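Local coordinates for protein transcriptional regulator, LysR family (Vibrio cholerae, PDB 3SZP) that probably binds promoter DNA and regulates transcription as a LysR-type regulator, serving as an activator of virulence genes in Vibrio cholerae, at residues A[105-108]-A[109-112]. Sequence-based numbering, arbitrary orientation.
Sequences MMMP and MFNA
Two turns of helix 102-116, the helix of a beta-alpha-beta unit with strands 91-98 and 120-127, carry this local contact between Met106, Met107 and Pro108 and the residues that follow. Three i to i+4 backbone bonds run through it. Phe110 N donates to Met106 O over 2.9 Å. Asn111 N bonds to Met107 O, and Ala112 N to Pro108 O at 3.0 Å. Pro108 has no N-H to give to the preceding turn, and the helix is kinked there.

The Phe110 side chain runs alongside that of Met106. CB of Met106 sits over one face of the Phe110 ring as a CH-pi contact, 4.1 Å from the centroid and 21° off the normal. Met106 O lies above the same face, offset toward the rim. Met107 reaches the same ring obliquely: its SD is 3.9 Å from Phe110 CD2, a Met-aromatic contact. Bends at chi2 (-50°) and chi3 carry Met107 CE on to Asn111, 3.1 Å from OD1. This OD1 is buried without a polar partner, while ND2 makes a weak hydrogen bond to Ser225 of the second subunit. Met109 extends from the backbone and turns at chi3 (68°), bringing CE to 3.8 Å from Met106 CG.

Phe110 and Met107 both pack on Leu124, and Met109 on Val285 of helix 276-287. The i to i+3 and i+4 spacing is that of an alpha helix, here the beta-alpha-beta connection in a LysR substrate-binding domain of the periplasmic-binding-protein clan.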
ATOM      1  N   MET A 105     -31.179   7.248  24.979  1.00 44.84           N
ATOM      2  CA  MET A 105     -31.731   6.265  25.895  1.00 44.54           C
ATOM      3  C   MET A 105     -30.935   6.082  27.181  1.00 42.74           C
ATOM      4  O   MET A 105     -31.523   5.875  28.234  1.00 42.01           O
ATOM      5  CB  MET A 105     -31.872   4.914  25.202  1.00 46.97           C
ATOM      6  CG  MET A 105     -33.275   4.364  25.216  1.00 47.74           C
ATOM      7  SD  MET A 105     -33.347   2.758  24.390  1.00 50.30           S
ATOM      8  CE  MET A 105     -31.985   1.935  25.205  1.00 49.93           C
ATOM      9  N   MET A 106     -29.608   6.151  27.114  1.00 39.20           N
ATOM     10  CA  MET A 106     -28.814   5.792  28.292  1.00 38.35           C
ATOM     11  C   MET A 106     -28.129   6.911  29.061  1.00 37.04           C
ATOM     12  O   MET A 106     -27.902   6.783  30.259  1.00 37.04           O
ATOM     13  CB  MET A 106     -27.834   4.670  27.977  1.00 40.10           C
ATOM     14  CG  MET A 106     -28.433   3.319  28.324  1.00 41.92           C
ATOM     15  SD  MET A 106     -28.045   2.096  27.099  1.00 45.78           S
ATOM     16  CE  MET A 106     -28.634   2.914  25.612  1.00 46.17           C
ATOM     17  N   MET A 107     -27.813   8.000  28.373  1.00 27.06           N
ATOM     18  CA  MET A 107     -27.109   9.122  29.008  1.00 26.82           C
ATOM     19  C   MET A 107     -27.864   9.754  30.183  1.00 27.15           C
ATOM     20  O   MET A 107     -27.244  10.103  31.182  1.00 28.06           O
ATOM     21  CB  MET A 107     -26.727  10.198  27.989  1.00 26.98           C
ATOM     22  CG  MET A 107     -25.512   9.855  27.148  1.00 27.18           C
ATOM     23  SD  MET A 107     -24.082   9.315  28.098  1.00 27.65           S
ATOM     24  CE  MET A 107     -23.837  10.691  29.239  1.00 28.23           C
ATOM     25  N   PRO A 108     -29.195   9.920  30.064  1.00 26.34           N
ATOM     26  CA  PRO A 108     -29.905  10.431  31.244  1.00 27.20           C
ATOM     27  C   PRO A 108     -29.537   9.603  32.465  1.00 27.33           C
ATOM     28  O   PRO A 108     -29.208  10.151  33.509  1.00 28.69           O
ATOM     29  CB  PRO A 108     -31.386  10.248  30.872  1.00 27.19           C
ATOM     30  CG  PRO A 108     -31.398  10.463  29.388  1.00 27.28           C
ATOM     31  CD  PRO A 108     -30.091   9.790  28.900  1.00 26.50           C
ATOM     32  N   MET A 109     -29.561   8.284  32.303  1.00 32.21           N
ATOM     33  CA  MET A 109     -29.274   7.360  33.387  1.00 32.91           C
ATOM     34  C   MET A 109     -27.801   7.440  33.816  1.00 34.06           C
ATOM     35  O   MET A 109     -27.498   7.471  35.009  1.00 35.55           O
ATOM     36  CB  MET A 109     -29.632   5.944  32.943  1.00 32.86           C
ATOM     37  CG  MET A 109     -29.436   4.877  33.983  1.00 34.11           C
ATOM     38  SD  MET A 109     -30.175   3.333  33.395  1.00 34.74           S
ATOM     39  CE  MET A 109     -29.079   2.945  32.024  1.00 35.49           C
ATOM     40  N   PHE A 110     -26.895   7.485  32.840  1.00 23.83           N
ATOM     41  CA  PHE A 110     -25.478   7.571  33.141  1.00 25.47           C
ATOM     42  C   PHE A 110     -25.187   8.884  33.860  1.00 26.92           C
ATOM     43  O   PHE A 110     -24.394   8.933  34.795  1.00 29.47           O
ATOM     44  CB  PHE A 110     -24.627   7.472  31.859  1.00 24.94           C
ATOM     45  CG  PHE A 110     -24.682   6.120  31.198  1.00 25.24           C
ATOM     46  CD1 PHE A 110     -25.292   5.053  31.837  1.00 26.23           C
ATOM     47  CD2 PHE A 110     -24.094   5.900  29.947  1.00 25.23           C
ATOM     48  CE1 PHE A 110     -25.335   3.786  31.241  1.00 27.68           C
ATOM     49  CE2 PHE A 110     -24.137   4.631  29.348  1.00 26.74           C
ATOM     50  CZ  PHE A 110     -24.764   3.581  29.990  1.00 28.28           C
ATOM     51  N   ASN A 111     -25.815   9.955  33.394  1.00 25.71           N
ATOM     52  CA  ASN A 111     -25.615  11.253  34.027  1.00 28.03           C
ATOM     53  C   ASN A 111     -26.075  11.239  35.492  1.00 29.87           C
ATOM     54  O   ASN A 111     -25.364  11.709  36.383  1.00 31.35           O
ATOM     55  CB  ASN A 111     -26.304  12.362  33.226  1.00 27.47           C
ATOM     56  CG  ASN A 111     -25.568  12.669  31.930  1.00 25.88           C
ATOM     57  OD1 ASN A 111     -24.387  12.396  31.826  1.00 25.78           O
ATOM     58  ND2 ASN A 111     -26.264  13.231  30.944  1.00 25.00           N
ATOM     59  N   ALA A 112     -27.251  10.668  35.723  1.00 26.62           N
ATOM     60  CA  ALA A 112     -27.837  10.639  37.058  1.00 27.03           C
ATOM     61  C   ALA A 112     -26.920   9.835  37.940  1.00 28.10           C
ATOM     62  O   ALA A 112     -26.781  10.120  39.115  1.00 29.09           O
ATOM     63  CB  ALA A 112     -29.215  10.000  37.022  1.00 25.39           C
TER